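Outer membrane protein YopM (Yersinia pestis, PDB 1JL5) is a leucine-rich repeat effector that probably alters host cell physiology and promotes bacterial survival in host tissues. Local coordinates at residues E94-S99 against L116-N121; Q111-L116 against P131-L136. One frame throughout, in Å; residues are numbered along the deposited sequence.

How the contacts relate
Both contacts join neighbouring coils of the leucine-rich repeat solenoid through its parallel strands. Strand 115-117 is common to them: contact 1 pairs it with strand 95-97, contact 2 with strand 135-137. Along the chain the segments come in the order 94-99, 111-116, 116-121, 131-136, so the segments of the two contacts alternate. Their centres lie about 11 Å apart, and Leu116 belongs to both. Contact 2 takes in the turns leading into the strands and the first strand residues; contact 1 the strands and the asparagine turn after them. The two also touch directly, where Leu117 CD1 packs on Tyr135 CD1. Together they place three successive coils in one stack, near the N-terminal end of the modelled chain.

Contact 1. Residues E94-S99 against L116-N121; sequences ESLVAS and LLVDNN
Leu96 and Leu116 sit beside each other on two parallel strands, their side chains on one face; Val97 and Leu117 are paired on the other. Two backbone hydrogen bonds join the strands. Leu117 N gives its hydrogen to Leu96 O at 2.6 Å, and Ala98 N to Leu117 O at 2.7 Å. The apolar contacts lie on both faces. Leu96 and Leu116 run side by side, pointing the same way, with CG anti to the backbone N in each (chi1 170° and 174°). Leu96 CD2 meets Leu116 CD1 at 3.6 Å, and Val118 CG1 rests on Ala98 CB at 3.8 Å. On the other face Val97 CG1 touches Leu117 CB.

This is the strand and asparagine turn of two adjacent leucine-rich repeats, with Leu96 and Leu116 turned into the core of the solenoid. Asn121 is the buried asparagine of the turn. Its ND2 bonds Ala98 O at 2.8 Å, almost straight and in the amide plane. The same ND2 reaches back to Val118 O at 2.6 Å, coming from above that carbonyl plane. Asn121 OD1 accepts from Leu103 N, so both ends of the amide are used.

A second polar pair is Ser99 OG and Asp119 OD1, whose modelled separation of 2.4 Å is doubtfully short for a hydrogen bond. Asn120 ND2 bonds the other oxygen, OD2, on its anti side, which ties the carboxylate within its own turn.

Contact 2. Residues Q111-L116 against P131-L136; sequences QSLKSL and PLLEYL
Lys114 O accepts from the 131-136 segment where the two chains come into parallel register, Ser115 beside Tyr135 and Leu116 beside Leu136. Tyr135 N donates to it at 2.8 Å. Glu134 N also points at this oxygen, but its modelled distance is doubtfully short. Tyr135 then returns a bond: its O accepts from Leu116 N at 2.7 Å, almost straight.

The side chains of Lys114 and Glu134 lie side by side. Both are extended beyond CG, and Lys114 CD touches Glu134 OE2 at 3.4 Å. The charged atoms stay apart, with Lys114 NZ 4.3 Å from Glu134 OE2. A water links them, accepting from Lys114 NZ and donating to Glu134 OE2. In the core, Leu133 CD1 packs on Leu116 CB at 3.8 Å. Leu136 CD1 meets Leu116 CD2 at 3.8 Å. At the start of the segments, Gln111 crosses Pro131 at about a right angle, Gln111 OE1 lying 3.1 Å from Pro131 CD. Ser115 OG approaches Tyr135 CB.

Strand 115-117 lies between strands 95-97 and 135-137 in the leucine-rich repeat stack. Leu113 also touches Leu96 on one side; on the other, Leu132 touches Phe154 and Glu134 touches Lys156, both in the loop before strand 157-159.

Contact 1. Residues E94-S99 against L116-N121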
loop_
_atom_site.group_PDB
_atom_site.type_symbol
_atom_site.label_atom_id
_atom_site.label_comp_id
_atom_site.label_asym_id
_atom_site.label_seq_id
_atom_site.Cartn_x
_atom_site.Cartn_y
_atom_site.Cartn_z
ATOM N N GLU A 94 12.647 -38.021 20.724
ATOM C CA GLU A 94 11.384 -37.701 21.355
ATOM C C GLU A 94 10.772 -36.523 20.623
ATOM O O GLU A 94 9.554 -36.375 20.564
ATOM C CB GLU A 94 11.604 -37.372 22.827
ATOM C CG GLU A 94 11.709 -38.616 23.694
ATOM C CD GLU A 94 12.031 -38.295 25.132
ATOM O OE1 GLU A 94 11.400 -37.369 25.683
ATOM O OE2 GLU A 94 12.907 -38.969 25.709
ATOM N N SER A 95 11.633 -35.701 20.041
ATOM C CA SER A 95 11.180 -34.537 19.311
ATOM C C SER A 95 11.851 -34.407 17.956
ATOM O O SER A 95 13.070 -34.266 17.856
ATOM C CB SER A 95 11.445 -33.272 20.127
ATOM O OG SER A 95 11.072 -32.117 19.397
ATOM N N LEU A 96 11.042 -34.470 16.907
ATOM C CA LEU A 96 11.552 -34.312 15.560
ATOM C C LEU A 96 11.118 -32.951 15.055
ATOM O O LEU A 96 9.933 -32.704 14.852
ATOM C CB LEU A 96 11.004 -35.379 14.620
ATOM C CG LEU A 96 11.342 -35.092 13.152
ATOM C CD1 LEU A 96 12.858 -35.034 12.972
ATOM C CD2 LEU A 96 10.732 -36.158 12.260
ATOM N N VAL A 97 12.082 -32.063 14.874
ATOM C CA VAL A 97 11.797 -30.741 14.359
ATOM C C VAL A 97 12.458 -30.690 12.992
ATOM O O VAL A 97 13.674 -30.545 12.884
ATOM C CB VAL A 97 12.385 -29.645 15.267
ATOM C CG1 VAL A 97 12.007 -28.273 14.733
ATOM C CG2 VAL A 97 11.871 -29.823 16.689
ATOM N N ALA A 98 11.654 -30.847 11.950
ATOM C CA ALA A 98 12.158 -30.822 10.586
ATOM C C ALA A 98 11.308 -29.842 9.802
ATOM O O ALA A 98 10.898 -30.102 8.672
ATOM C CB ALA A 98 12.076 -32.211 9.972
ATOM N N SER A 99 11.042 -28.705 10.425
ATOM C CA SER A 99 10.237 -27.672 9.804
ATOM C C SER A 99 10.964 -27.089 8.609
ATOM O O SER A 99 12.190 -27.137 8.526
ATOM C CB SER A 99 9.960 -26.556 10.807
ATOM O OG SER A 99 9.484 -27.091 12.026
ATOM N N LEU A 116 6.405 -33.894 17.055
ATOM C CA LEU A 116 6.679 -33.941 15.630
ATOM C C LEU A 116 6.387 -32.569 15.045
ATOM O O LEU A 116 5.228 -32.178 14.927
ATOM C CB LEU A 116 5.798 -34.982 14.941
ATOM C CG LEU A 116 5.914 -34.990 13.417
ATOM C CD1 LEU A 116 7.353 -35.328 13.018
ATOM C CD2 LEU A 116 4.942 -35.992 12.829
ATOM N N LEU A 117 7.441 -31.836 14.702
ATOM C CA LEU A 117 7.311 -30.507 14.115
ATOM C C LEU A 117 7.894 -30.532 12.721
ATOM O O LEU A 117 9.091 -30.329 12.536
ATOM C CB LEU A 117 8.059 -29.457 14.935
ATOM C CG LEU A 117 7.324 -28.764 16.079
ATOM C CD1 LEU A 117 7.021 -29.756 17.181
ATOM C CD2 LEU A 117 8.185 -27.617 16.601
ATOM N N VAL A 118 7.043 -30.785 11.741
ATOM C CA VAL A 118 7.479 -30.841 10.362
ATOM C C VAL A 118 6.627 -29.897 9.538
ATOM O O VAL A 118 6.234 -30.199 8.415
ATOM C CB VAL A 118 7.366 -32.272 9.814
ATOM C CG1 VAL A 118 8.391 -33.159 10.501
ATOM C CG2 VAL A 118 5.966 -32.806 10.051
ATOM N N ASP A 119 6.331 -28.745 10.122
ATOM C CA ASP A 119 5.543 -27.741 9.436
ATOM C C ASP A 119 6.368 -27.286 8.247
ATOM O O ASP A 119 7.594 -27.414 8.247
ATOM C CB ASP A 119 5.296 -26.553 10.351
ATOM C CG ASP A 119 6.577 -25.999 10.917
ATOM O OD1 ASP A 119 7.173 -26.683 11.773
ATOM O OD2 ASP A 119 7.000 -24.897 10.499
ATOM N N ASN A 120 5.694 -26.760 7.232
ATOM C CA ASN A 120 6.380 -26.270 6.054
ATOM C C ASN A 120 7.203 -27.345 5.370
ATOM O O ASN A 120 8.427 -27.281 5.296
ATOM C CB ASN A 120 7.253 -25.083 6.435
ATOM C CG ASN A 120 6.433 -23.915 6.923
ATOM O OD1 ASN A 120 5.789 -23.231 6.132
ATOM N ND2 ASN A 120 6.427 -23.697 8.232
ATOM N N ASN A 121 6.492 -28.346 4.888
ATOM C CA ASN A 121 7.083 -29.441 4.159
ATOM C C ASN A 121 6.062 -29.766 3.101
ATOM O O ASN A 121 5.103 -29.023 2.931
ATOM C CB ASN A 121 7.342 -30.626 5.085
ATOM C CG ASN A 121 8.635 -30.475 5.841
ATOM O OD1 ASN A 121 9.702 -30.435 5.239
ATOM N ND2 ASN A 121 8.553 -30.374 7.160
#

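Contact 2. Residues Q111-L116 against P131-L136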
loop_
_atom_site.group_PDB
_atom_site.type_symbol
_atom_site.label_atom_id
_atom_site.label_comp_id
_atom_site.label_asym_id
_atom_site.label_seq_id
_atom_site.Cartn_x
_atom_site.Cartn_y
_atom_site.Cartn_z
ATOM N N GLN A 111 8.791 -44.722 18.547
ATOM C CA GLN A 111 7.673 -44.884 19.461
ATOM C C GLN A 111 7.898 -43.942 20.630
ATOM O O GLN A 111 7.019 -43.737 21.464
ATOM C CB GLN A 111 7.615 -46.325 19.960
ATOM C CG GLN A 111 7.313 -47.320 18.869
ATOM C CD GLN A 111 5.925 -47.131 18.310
ATOM O OE1 GLN A 111 4.934 -47.360 19.002
ATOM N NE2 GLN A 111 5.840 -46.702 17.054
ATOM N N SER A 112 9.093 -43.373 20.679
ATOM C CA SER A 112 9.461 -42.448 21.736
ATOM C C SER A 112 9.142 -41.011 21.338
ATOM O O SER A 112 9.272 -40.092 22.147
ATOM C CB SER A 112 10.952 -42.565 22.016
ATOM O OG SER A 112 11.684 -42.319 20.827
ATOM N N LEU A 113 8.730 -40.818 20.090
ATOM C CA LEU A 113 8.431 -39.475 19.616
ATOM C C LEU A 113 7.263 -38.850 20.363
ATOM O O LEU A 113 6.158 -39.392 20.396
ATOM C CB LEU A 113 8.127 -39.478 18.116
ATOM C CG LEU A 113 8.376 -38.107 17.478
ATOM C CD1 LEU A 113 9.874 -37.828 17.511
ATOM C CD2 LEU A 113 7.852 -38.066 16.051
ATOM N N LYS A 114 7.525 -37.704 20.974
ATOM C CA LYS A 114 6.504 -36.983 21.710
ATOM C C LYS A 114 6.155 -35.728 20.933
ATOM O O LYS A 114 5.038 -35.218 21.009
ATOM C CB LYS A 114 7.022 -36.587 23.091
ATOM C CG LYS A 114 7.202 -37.748 24.047
ATOM C CD LYS A 114 7.725 -37.249 25.380
ATOM C CE LYS A 114 7.768 -38.360 26.414
ATOM N NZ LYS A 114 8.323 -37.851 27.698
ATOM N N SER A 115 7.119 -35.237 20.171
ATOM C CA SER A 115 6.903 -34.026 19.410
ATOM C C SER A 115 7.343 -34.146 17.958
ATOM O O SER A 115 8.496 -34.462 17.664
ATOM C CB SER A 115 7.640 -32.870 20.080
ATOM O OG SER A 115 7.410 -31.662 19.387
ATOM N N LEU A 116 6.405 -33.894 17.055
ATOM C CA LEU A 116 6.679 -33.941 15.630
ATOM C C LEU A 116 6.387 -32.569 15.045
ATOM O O LEU A 116 5.228 -32.178 14.927
ATOM C CB LEU A 116 5.798 -34.982 14.941
ATOM C CG LEU A 116 5.914 -34.990 13.417
ATOM C CD1 LEU A 116 7.353 -35.328 13.018
ATOM C CD2 LEU A 116 4.942 -35.992 12.829
ATOM N N PRO A 131 2.655 -43.441 19.327
ATOM C CA PRO A 131 1.788 -43.498 20.506
ATOM C C PRO A 131 1.970 -42.392 21.537
ATOM O O PRO A 131 1.017 -41.987 22.193
ATOM C CB PRO A 131 2.085 -44.881 21.081
ATOM C CG PRO A 131 3.517 -45.093 20.703
ATOM C CD PRO A 131 3.530 -44.626 19.269
ATOM N N LEU A 132 3.191 -41.898 21.679
ATOM C CA LEU A 132 3.464 -40.863 22.666
ATOM C C LEU A 132 3.403 -39.440 22.124
ATOM O O LEU A 132 3.724 -38.490 22.838
ATOM C CB LEU A 132 4.842 -41.097 23.286
ATOM C CG LEU A 132 5.107 -42.496 23.846
ATOM C CD1 LEU A 132 6.508 -42.536 24.435
ATOM C CD2 LEU A 132 4.071 -42.841 24.905
ATOM N N LEU A 133 2.987 -39.280 20.875
ATOM C CA LEU A 133 2.940 -37.951 20.298
ATOM C C LEU A 133 2.124 -36.972 21.133
ATOM O O LEU A 133 0.938 -37.172 21.391
ATOM C CB LEU A 133 2.395 -37.995 18.870
ATOM C CG LEU A 133 2.847 -36.772 18.064
ATOM C CD1 LEU A 133 4.366 -36.793 17.961
ATOM C CD2 LEU A 133 2.211 -36.770 16.685
ATOM N N GLU A 134 2.790 -35.910 21.561
ATOM C CA GLU A 134 2.172 -34.867 22.358
ATOM C C GLU A 134 1.946 -33.644 21.484
ATOM O O GLU A 134 0.960 -32.920 21.638
ATOM C CB GLU A 134 3.084 -34.493 23.522
ATOM C CG GLU A 134 3.132 -35.524 24.628
ATOM C CD GLU A 134 4.221 -35.231 25.633
ATOM O OE1 GLU A 134 4.687 -34.073 25.685
ATOM O OE2 GLU A 134 4.609 -36.158 26.374
ATOM N N TYR A 135 2.874 -33.420 20.566
ATOM C CA TYR A 135 2.795 -32.280 19.675
ATOM C C TYR A 135 2.874 -32.733 18.228
ATOM O O TYR A 135 3.848 -33.361 17.808
ATOM C CB TYR A 135 3.935 -31.310 19.987
ATOM C CG TYR A 135 3.852 -29.978 19.273
ATOM C CD1 TYR A 135 3.841 -29.905 17.881
ATOM C CD2 TYR A 135 3.805 -28.786 19.994
ATOM C CE1 TYR A 135 3.788 -28.677 17.224
ATOM C CE2 TYR A 135 3.753 -27.554 19.347
ATOM C CZ TYR A 135 3.745 -27.508 17.963
ATOM O OH TYR A 135 3.691 -26.295 17.317
ATOM N N LEU A 136 1.828 -32.427 17.471
ATOM C CA LEU A 136 1.782 -32.771 16.064
ATOM C C LEU A 136 1.803 -31.471 15.273
ATOM O O LEU A 136 0.761 -30.869 15.018
ATOM C CB LEU A 136 0.514 -33.554 15.736
ATOM C CG LEU A 136 0.343 -33.909 14.257
ATOM C CD1 LEU A 136 1.508 -34.762 13.796
ATOM C CD2 LEU A 136 -0.969 -34.639 14.055
HETATM O O HOH W 1 6.436 -35.624 28.176
#